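Local coordinates for capsid protein (Penaeus vannamei nodavirus, PDB 5YKZ), which forms the protruding P-domain of the viral capsid, which pairs with a second copy to build the dimeric spikes on the surface of the shrimp nodavirus particle, at the interface of chains A and B. Residues are numbered along the deposited sequence; one frame, centred on the assembly and turned at random. Chains: chain A/B, Capsid protein.

Contact 1: the interface of chains A and B. Residues chain A 7-8, 116-117; chain B 6-8, 116-117.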
loop_
_atom_site.group_PDB
_atom_site.type_symbol
_atom_site.label_atom_id
_atom_site.label_comp_id
_atom_site.label_asym_id
_atom_site.label_seq_id
_atom_site.Cartn_x
_atom_site.Cartn_y
_atom_site.Cartn_z
ATOM N N ASP A 7 -1.838 -19.444 4.514
ATOM C CA ASP A 7 -2.397 -18.246 3.791
ATOM C C ASP A 7 -1.769 -16.954 4.330
ATOM O O ASP A 7 -0.942 -17.037 5.256
ATOM C CB ASP A 7 -3.925 -18.219 3.930
ATOM C CG ASP A 7 -4.645 -17.436 2.854
ATOM O OD1 ASP A 7 -4.033 -17.114 1.819
ATOM O OD2 ASP A 7 -5.830 -17.097 3.150
ATOM N N VAL A 8 -2.080 -15.846 3.660
ATOM C CA VAL A 8 -1.799 -14.489 4.133
ATOM C C VAL A 8 -3.028 -13.722 4.047
ATOM O O VAL A 8 -3.662 -13.729 2.966
ATOM C CB VAL A 8 -0.755 -13.851 3.152
ATOM C CG1 VAL A 8 -0.417 -12.454 3.560
ATOM C CG2 VAL A 8 0.468 -14.705 3.088
ATOM N N ALA A 116 -1.156 -10.903 8.398
ATOM C CA ALA A 116 -0.530 -12.042 9.061
ATOM C C ALA A 116 -0.688 -13.304 8.206
ATOM O O ALA A 116 -1.548 -13.385 7.353
ATOM C CB ALA A 116 -1.079 -12.303 10.462
ATOM N N ALA A 117 0.199 -14.250 8.445
ATOM C CA ALA A 117 0.089 -15.592 7.857
ATOM C C ALA A 117 -0.490 -16.491 8.851
ATOM O O ALA A 117 -0.048 -16.519 10.024
ATOM C CB ALA A 117 1.467 -16.089 7.452
ATOM N N THR B 6 4.017 -19.186 9.777
ATOM C CA THR B 6 3.951 -18.266 10.951
ATOM C C THR B 6 4.343 -16.811 10.766
ATOM O O THR B 6 3.698 -15.890 11.387
ATOM C CB THR B 6 4.584 -18.932 12.235
ATOM O OG1 THR B 6 5.755 -19.809 11.922
ATOM C CG2 THR B 6 3.494 -19.729 12.963
ATOM N N ASP B 7 5.207 -16.549 9.797
ATOM C CA ASP B 7 5.760 -15.198 9.532
ATOM C C ASP B 7 5.315 -14.796 8.095
ATOM O O ASP B 7 4.738 -15.584 7.382
ATOM C CB ASP B 7 7.292 -15.182 9.710
ATOM C CG ASP B 7 7.883 -13.798 9.852
ATOM O OD1 ASP B 7 9.185 -13.764 9.862
ATOM O OD2 ASP B 7 7.232 -12.779 9.977
ATOM N N VAL B 8 5.495 -13.530 7.803
ATOM C CA VAL B 8 5.079 -12.920 6.560
ATOM C C VAL B 8 6.171 -12.041 6.063
ATOM O O VAL B 8 6.838 -11.399 6.836
ATOM C CB VAL B 8 3.742 -12.227 6.846
ATOM C CG1 VAL B 8 3.719 -11.291 7.987
ATOM C CG2 VAL B 8 3.312 -11.456 5.669
ATOM N N ALA B 116 3.904 -12.872 1.126
ATOM C CA ALA B 116 3.924 -14.319 1.242
ATOM C C ALA B 116 4.069 -14.757 2.694
ATOM O O ALA B 116 4.808 -14.126 3.457
ATOM C CB ALA B 116 5.124 -14.860 0.425
ATOM N N ALA B 117 3.484 -15.890 2.974
ATOM C CA ALA B 117 3.839 -16.558 4.191
ATOM C C ALA B 117 5.222 -17.162 4.122
ATOM O O ALA B 117 5.654 -17.618 3.084
ATOM C CB ALA B 117 2.868 -17.678 4.413
HETATM O O HOH W 1 2.390 -14.000 10.430
#

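Contact 2: the interface of chains A and B. Residues chain A 38-40, 86, 115; chain B 6-8.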
loop_
_atom_site.group_PDB
_atom_site.type_symbol
_atom_site.label_atom_id
_atom_site.label_comp_id
_atom_site.label_asym_id
_atom_site.label_seq_id
_atom_site.Cartn_x
_atom_site.Cartn_y
_atom_site.Cartn_z
ATOM N N SER A 38 3.752 -12.225 14.340
ATOM C CA SER A 38 4.423 -11.360 13.347
ATOM C C SER A 38 3.394 -10.781 12.380
ATOM O O SER A 38 2.679 -11.548 11.709
ATOM C CB SER A 38 5.469 -12.147 12.583
ATOM O OG SER A 38 6.569 -12.407 13.490
ATOM N N TYR A 39 3.385 -9.492 12.249
ATOM C CA TYR A 39 2.509 -8.816 11.293
ATOM C C TYR A 39 3.363 -7.968 10.353
ATOM O O TYR A 39 4.405 -7.464 10.672
ATOM C CB TYR A 39 1.527 -7.891 12.013
ATOM C CG TYR A 39 0.515 -8.686 12.831
ATOM C CD1 TYR A 39 -0.584 -9.198 12.248
ATOM C CD2 TYR A 39 0.702 -8.903 14.216
ATOM C CE1 TYR A 39 -1.516 -9.909 12.984
ATOM C CE2 TYR A 39 -0.190 -9.605 14.920
ATOM C CZ TYR A 39 -1.335 -10.099 14.295
ATOM O OH TYR A 39 -2.204 -10.862 15.096
ATOM N N LEU A 40 2.801 -7.742 9.178
ATOM C CA LEU A 40 3.350 -6.831 8.141
ATOM C C LEU A 40 2.308 -5.754 7.902
ATOM O O LEU A 40 1.128 -6.063 7.721
ATOM C CB LEU A 40 3.566 -7.639 6.867
ATOM C CG LEU A 40 4.140 -6.810 5.758
ATOM C CD1 LEU A 40 5.502 -6.482 5.962
ATOM C CD2 LEU A 40 3.863 -7.472 4.392
ATOM N N LYS A 86 7.457 -4.414 9.626
ATOM C CA LYS A 86 7.350 -5.691 10.308
ATOM C C LYS A 86 7.401 -5.489 11.806
ATOM O O LYS A 86 8.308 -4.824 12.330
ATOM C CB LYS A 86 8.488 -6.606 9.895
ATOM C CG LYS A 86 8.353 -7.145 8.510
ATOM C CD LYS A 86 7.251 -8.090 8.257
ATOM C CE LYS A 86 7.071 -9.240 9.230
ATOM N NZ LYS A 86 8.227 -10.218 9.091
ATOM N N ILE A 115 -1.310 -7.413 8.254
ATOM C CA ILE A 115 -1.275 -8.678 7.560
ATOM C C ILE A 115 -0.551 -9.717 8.329
ATOM O O ILE A 115 0.502 -9.475 8.856
ATOM C CB ILE A 115 -0.610 -8.433 6.176
ATOM C CG1 ILE A 115 -1.419 -7.483 5.379
ATOM C CG2 ILE A 115 -0.437 -9.751 5.434
ATOM C CD1 ILE A 115 -0.690 -6.721 4.313
ATOM N N THR B 6 4.017 -19.186 9.777
ATOM C CA THR B 6 3.951 -18.266 10.951
ATOM C C THR B 6 4.343 -16.811 10.766
ATOM O O THR B 6 3.698 -15.890 11.387
ATOM C CB THR B 6 4.584 -18.932 12.235
ATOM O OG1 THR B 6 5.755 -19.809 11.922
ATOM C CG2 THR B 6 3.494 -19.729 12.963
ATOM N N ASP B 7 5.207 -16.549 9.797
ATOM C CA ASP B 7 5.760 -15.198 9.532
ATOM C C ASP B 7 5.315 -14.796 8.095
ATOM O O ASP B 7 4.738 -15.584 7.382
ATOM C CB ASP B 7 7.292 -15.182 9.710
ATOM C CG ASP B 7 7.883 -13.798 9.852
ATOM O OD1 ASP B 7 9.185 -13.764 9.862
ATOM O OD2 ASP B 7 7.232 -12.779 9.977
ATOM N N VAL B 8 5.495 -13.530 7.803
ATOM C CA VAL B 8 5.079 -12.920 6.560
ATOM C C VAL B 8 6.171 -12.041 6.063
ATOM O O VAL B 8 6.838 -11.399 6.836
ATOM C CB VAL B 8 3.742 -12.227 6.846
ATOM C CG1 VAL B 8 3.719 -11.291 7.987
ATOM C CG2 VAL B 8 3.312 -11.456 5.669
HETATM O O HOH W 2 3.787 -15.112 13.901
HETATM O O HOH W 3 2.390 -14.000 10.430
#

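Contact 3: the interface of chains A and B. Residues chain A 78-82; chain B 45-47.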
loop_
_atom_site.group_PDB
_atom_site.type_symbol
_atom_site.label_atom_id
_atom_site.label_comp_id
_atom_site.label_asym_id
_atom_site.label_seq_id
_atom_site.Cartn_x
_atom_site.Cartn_y
_atom_site.Cartn_z
ATOM N N VAL A 78 6.775 15.068 -6.031
ATOM C CA VAL A 78 7.552 13.923 -5.629
ATOM C C VAL A 78 6.690 13.107 -4.625
ATOM O O VAL A 78 6.736 13.334 -3.439
ATOM C CB VAL A 78 8.943 14.261 -5.082
ATOM C CG1 VAL A 78 8.904 15.197 -3.859
ATOM C CG2 VAL A 78 9.723 13.026 -4.770
ATOM N N THR A 79 5.797 12.288 -5.198
ATOM C CA THR A 79 4.737 11.659 -4.397
ATOM C C THR A 79 5.125 10.228 -4.097
ATOM O O THR A 79 5.560 9.475 -4.999
ATOM C CB THR A 79 3.469 11.666 -5.243
ATOM O OG1 THR A 79 3.225 12.968 -5.833
ATOM C CG2 THR A 79 2.281 11.340 -4.400
ATOM N N THR A 80 4.968 9.815 -2.845
ATOM C CA THR A 80 5.368 8.498 -2.373
ATOM C C THR A 80 4.255 7.908 -1.520
ATOM O O THR A 80 3.785 8.575 -0.577
ATOM C CB THR A 80 6.634 8.556 -1.535
ATOM O OG1 THR A 80 7.713 8.966 -2.415
ATOM C CG2 THR A 80 7.001 7.287 -0.883
ATOM N N VAL A 81 3.885 6.667 -1.769
ATOM C CA VAL A 81 3.064 5.885 -0.871
ATOM C C VAL A 81 3.719 4.520 -0.844
ATOM O O VAL A 81 3.550 3.721 -1.754
ATOM C CB VAL A 81 1.627 5.797 -1.352
ATOM C CG1 VAL A 81 0.790 5.008 -0.354
ATOM C CG2 VAL A 81 0.996 7.155 -1.470
ATOM N N SER A 82 4.590 4.289 0.139
ATOM C CA SER A 82 5.480 3.178 0.072
ATOM C C SER A 82 6.002 2.762 1.431
ATOM O O SER A 82 5.758 3.403 2.457
ATOM C CB SER A 82 6.648 3.519 -0.866
ATOM O OG SER A 82 7.423 2.381 -1.269
ATOM N N PHE B 45 4.191 3.081 -4.500
ATOM C CA PHE B 45 4.994 3.751 -5.507
ATOM C C PHE B 45 5.905 4.741 -4.796
ATOM O O PHE B 45 5.644 5.150 -3.642
ATOM C CB PHE B 45 4.152 4.415 -6.591
ATOM C CG PHE B 45 3.178 5.421 -6.056
ATOM C CD1 PHE B 45 3.567 6.656 -5.652
ATOM C CD2 PHE B 45 1.854 5.088 -5.957
ATOM C CE1 PHE B 45 2.603 7.568 -5.129
ATOM C CE2 PHE B 45 0.944 5.953 -5.450
ATOM C CZ PHE B 45 1.332 7.182 -5.037
ATOM N N LEU B 46 6.979 5.144 -5.456
ATOM C CA LEU B 46 8.041 5.899 -4.849
ATOM C C LEU B 46 8.430 7.096 -5.681
ATOM O O LEU B 46 8.850 6.923 -6.847
ATOM C CB LEU B 46 9.251 4.959 -4.630
ATOM C CG LEU B 46 10.414 5.562 -3.964
ATOM C CD1 LEU B 46 10.170 6.073 -2.564
ATOM C CD2 LEU B 46 11.553 4.580 -3.856
ATOM N N GLU B 47 8.382 8.260 -5.106
ATOM C CA GLU B 47 8.990 9.452 -5.691
ATOM C C GLU B 47 8.526 9.690 -7.102
ATOM O O GLU B 47 9.371 9.927 -8.015
ATOM C CB GLU B 47 10.493 9.433 -5.534
ATOM C CG GLU B 47 10.924 9.439 -4.071
ATOM C CD GLU B 47 12.335 9.015 -3.779
ATOM O OE1 GLU B 47 12.683 9.049 -2.549
ATOM O OE2 GLU B 47 13.043 8.525 -4.676
#

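Contact 4: the interface of chains A and B. Residues chain A 8, 10, 40, 42, 115; chain B 8, 40, 42, 84, 115.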
loop_
_atom_site.group_PDB
_atom_site.type_symbol
_atom_site.label_atom_id
_atom_site.label_comp_id
_atom_site.label_asym_id
_atom_site.label_seq_id
_atom_site.Cartn_x
_atom_site.Cartn_y
_atom_site.Cartn_z
ATOM N N VAL A 8 -2.080 -15.846 3.660
ATOM C CA VAL A 8 -1.799 -14.489 4.133
ATOM C C VAL A 8 -3.028 -13.722 4.047
ATOM O O VAL A 8 -3.662 -13.729 2.966
ATOM C CB VAL A 8 -0.755 -13.851 3.152
ATOM C CG1 VAL A 8 -0.417 -12.454 3.560
ATOM C CG2 VAL A 8 0.468 -14.705 3.088
ATOM N N VAL A 10 -5.353 -9.974 5.466
ATOM C CA VAL A 10 -5.489 -8.774 6.204
ATOM C C VAL A 10 -6.303 -9.071 7.421
ATOM O O VAL A 10 -7.535 -9.308 7.315
ATOM C CB VAL A 10 -6.094 -7.647 5.350
ATOM C CG1 VAL A 10 -6.275 -6.388 6.189
ATOM C CG2 VAL A 10 -5.223 -7.306 4.160
ATOM N N LEU A 40 2.801 -7.742 9.178
ATOM C CA LEU A 40 3.350 -6.831 8.141
ATOM C C LEU A 40 2.308 -5.754 7.902
ATOM O O LEU A 40 1.128 -6.063 7.721
ATOM C CB LEU A 40 3.566 -7.639 6.867
ATOM C CG LEU A 40 4.140 -6.810 5.758
ATOM C CD1 LEU A 40 5.502 -6.482 5.962
ATOM C CD2 LEU A 40 3.863 -7.472 4.392
ATOM N N THR A 42 1.099 -2.369 5.659
ATOM C CA THR A 42 1.237 -1.691 4.374
ATOM C C THR A 42 0.296 -0.492 4.320
ATOM O O THR A 42 -0.811 -0.580 4.875
ATOM C CB THR A 42 0.946 -2.665 3.219
ATOM O OG1 THR A 42 -0.394 -3.224 3.364
ATOM C CG2 THR A 42 1.911 -3.811 3.176
ATOM N N ILE A 115 -1.310 -7.413 8.254
ATOM C CA ILE A 115 -1.275 -8.678 7.560
ATOM C C ILE A 115 -0.551 -9.717 8.329
ATOM O O ILE A 115 0.502 -9.475 8.856
ATOM C CB ILE A 115 -0.610 -8.433 6.176
ATOM C CG1 ILE A 115 -1.419 -7.483 5.379
ATOM C CG2 ILE A 115 -0.437 -9.751 5.434
ATOM C CD1 ILE A 115 -0.690 -6.721 4.313
ATOM N N VAL B 8 5.495 -13.530 7.803
ATOM C CA VAL B 8 5.079 -12.920 6.560
ATOM C C VAL B 8 6.171 -12.041 6.063
ATOM O O VAL B 8 6.838 -11.399 6.836
ATOM C CB VAL B 8 3.742 -12.227 6.846
ATOM C CG1 VAL B 8 3.719 -11.291 7.987
ATOM C CG2 VAL B 8 3.312 -11.456 5.669
ATOM N N LEU B 40 -0.786 -12.184 -1.327
ATOM C CA LEU B 40 -1.533 -10.889 -1.225
ATOM C C LEU B 40 -0.733 -9.832 -1.935
ATOM O O LEU B 40 0.511 -9.765 -1.741
ATOM C CB LEU B 40 -1.636 -10.581 0.222
ATOM C CG LEU B 40 -2.593 -9.544 0.614
ATOM C CD1 LEU B 40 -4.091 -9.957 0.420
ATOM C CD2 LEU B 40 -2.351 -9.075 2.043
ATOM N N THR B 42 -0.333 -5.620 -2.510
ATOM C CA THR B 42 -0.683 -4.321 -2.003
ATOM C C THR B 42 0.011 -3.256 -2.823
ATOM O O THR B 42 1.166 -3.472 -3.267
ATOM C CB THR B 42 -0.277 -4.226 -0.507
ATOM O OG1 THR B 42 1.170 -4.526 -0.364
ATOM C CG2 THR B 42 -1.037 -5.180 0.304
ATOM N N PHE B 84 -6.427 -4.547 -2.004
ATOM C CA PHE B 84 -5.460 -5.599 -1.913
ATOM C C PHE B 84 -6.012 -6.802 -2.623
ATOM O O PHE B 84 -7.253 -7.083 -2.576
ATOM C CB PHE B 84 -5.083 -5.937 -0.454
ATOM C CG PHE B 84 -6.237 -6.052 0.520
ATOM C CD1 PHE B 84 -6.887 -7.211 0.779
ATOM C CD2 PHE B 84 -6.619 -4.965 1.256
ATOM C CE1 PHE B 84 -7.906 -7.299 1.672
ATOM C CE2 PHE B 84 -7.575 -5.057 2.192
ATOM C CZ PHE B 84 -8.253 -6.158 2.376
ATOM N N ILE B 115 3.198 -10.352 -1.141
ATOM C CA ILE B 115 3.318 -10.717 0.279
ATOM C C ILE B 115 2.986 -12.177 0.406
ATOM O O ILE B 115 2.061 -12.692 -0.153
ATOM C CB ILE B 115 2.374 -9.896 1.127
ATOM C CG1 ILE B 115 2.673 -8.433 0.920
ATOM C CG2 ILE B 115 2.545 -10.271 2.587
ATOM C CD1 ILE B 115 1.676 -7.502 1.383
#

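Contact 1: the interface of chains A and B
The peptide group joining B:Ala116 to B:Ala117 carries A:Val8 CG2 over one face, 3.2 Å from B:Ala117 N. This methyl lies above the plane, close over the nitrogen. A second flat group, the carbonyl of B:Asp7, is met by another methyl. A:Ala117 CB stops 3.3 Å from B:Asp7 O. No direct polar bond crosses this patch. The two chain ends meet by methyl groups laid on backbone, where the first strand of each copy meets the last strand of the other.

The torsion of A:Val8 explains its contact. CG1 is anti to the backbone N (chi1 180°), which puts CG2 beside that N and turns it toward the partner strand 111-118. B:Val8 is turned differently and stays farther from A:Ala117. The two halves of this two-fold interface are therefore not exact copies here.

The two alanine methyls also touch each other, A:Ala117 CB to B:Ala117 CB at 3.7 Å. In each chain the Asp7 carboxylate turns back to its own Val8 N, a weak bond. Water supplies the polar link. The N-H of A:Ala117 points almost straight at a water (168° at H), 3.0 Å from N to the water oxygen. The same water lies near B:Thr6 O at 2.5 Å, a short distance to a poorly ordered residue.

Contact 2: the interface of chains A and B
The start of strand 7-15 of chain B packs against strands 38-46, 85-88 and 111-117 of chain A in the P-domain dimer. Its polar grip comes from A:Lys86. The side-chain amine NZ bonds to B:Val8 O at 2.9 Å, with the donor nearly in line with the carbonyl (169° at O). It also forms a salt bridge to B:Asp7 OD2, again 2.9 Å from NZ. That oxygen is met on its syn side, 25° out of the carboxylate plane. One amine thus holds a backbone carbonyl and the neighbouring carboxylate together. The lysine chain is bent at chi2, chi3 and chi4, which brings NZ to both oxygens. The lysine charge probably stabilises the aspartate as a carboxylate.

A:Ser38 comes up beside this carboxylate with its CB, 3.2 Å from B:Asp7 OD2, a close approach. Its OG stands farther off. Two waters join the A:Ser38 backbone to B:Thr6 O. One is 2.9 Å from A:Ser38 N. The other, 2.8 Å from A:Ser38 O, is also held by A:Ala117 N. B:Thr6 is poorly ordered, so this end is less certain.

B:Val8 packs with both methyls against A:Leu40 CB. CG1 sits in the crowded position between the backbone N and carbonyl carbon (chi1 53°), 3.8 Å from A:Leu40 CB. CG2 faces A:Ile115 CG2, the side chains crossing at about a right angle. The site lies where the N-terminal strand of one copy meets the first residues of strand 38-46 in the other.

Contact 3: the interface of chains A and B
B:Phe45, B:Glu47 and A:Thr80 bury most surface here, where the end of strand 38-46 of chain B runs antiparallel to strand 79-82 of chain A. B:Phe45 bonds by its backbone to A:Val81 in both directions. B:Phe45 N donates to A:Val81 O at 2.9 Å, and A:Val81 N donates to B:Phe45 O at 3.0 Å. CG lies between the backbone N and the carbonyl carbon (chi1 58°), and this turns the ring toward chain A. A:Val81 CB lies 3.9 Å above one ring face, offset to the rim. A:Val81 CG2 reaches the far tip of the ring, 3.6 Å from B:Phe45 CZ. The A:Thr79 backbone carbon sits at the ring edge, in the ring plane, and the A:Thr79 side chain crosses the ring at a slant, with CG2 near B:Phe45 CE1.

B:Glu47 comes just past the strand end, with left-handed backbone angles. Its N-H turns away from A:Thr79 O and bonds instead to the A:Thr80 hydroxyl, B:Glu47 N to A:Thr80 OG1 at 2.9 Å (154° at H). The B:Glu47 side chain runs alongside A:Val78, with CB 3.8 Å from A:Val78 CG2.

A:Thr80 uses both branches. OG1, beside its own backbone N, takes the bond from B:Glu47. CG2 packs against B:Leu46 CD1 at 3.8 Å, the two side chains pointing the same way. The pairing joins strands of the two copies by backbone bonds and so probably helps hold the spike dimer together.

Contact 4: the interface of chains A and B
A:Leu40 and B:Ile115 meet tip to tip in the apolar core of the nodavirus P-domain dimer. A:Leu40 CD2 touches three carbons of the isoleucine, nearest B:Ile115 CG2 at 3.6 Å. With CG anti to the backbone N (chi1 -179°), the leucine tip reaches the tip of B:Ile115. The twin pair also meets tip to tip, but there B:Leu40 CD2 is nearest A:Ile115 CD1, at 3.7 Å. Between these pairs the two isoleucines close the middle, A:Ile115 CD1 to B:Ile115 CD1 at 3.8 Å.

A:Val10 and B:Phe84 form the other tight spot. A:Val10 CG2 stands over the ring centre, 3.6 Å from the centroid, in a CH-pi contact. This methyl lies about equally far from all six ring carbons.

Contacts are fewer and slightly longer toward the Val8 and Thr42 ends. The A:Val8 and B:Ile115 side chains cross at about a right angle, with A:Val8 CG1 3.8 Å from B:Ile115 CG2. The same methyl meets B:Leu40 CB at 4.0 Å. At the opposite end, the Thr42 side chains face tip to tip. Each OG1 hydroxyl lies against the other's methyl, A:Thr42 OG1 to B:Thr42 CG2 at 3.7 Å. No hydrogen bond joins the two hydroxyls, and A:Thr42 CG2 only just reaches B:Ile115 CD1.

Contacts 1, 2 and 4 form one continuous region, and contact 3 lies apart. The C-alpha centres of contacts 1 and 2 are about 6 Å apart, and each lies about 8 Å from contact 4. B:Val8 takes part in all three. B:Thr6 and B:Asp7 link contacts 1 and 2, A:Val8 links contacts 1 and 4, and A:Leu40 and A:Ile115 link contacts 2 and 4. Contact 3 is about 19 Å from contact 4 and 25 Å from contact 1. Strand 38-46 of A serves contacts 2 and 4, that of B contacts 4 and 3; by symmetry each serves all three. Two separated holds probably limit rocking.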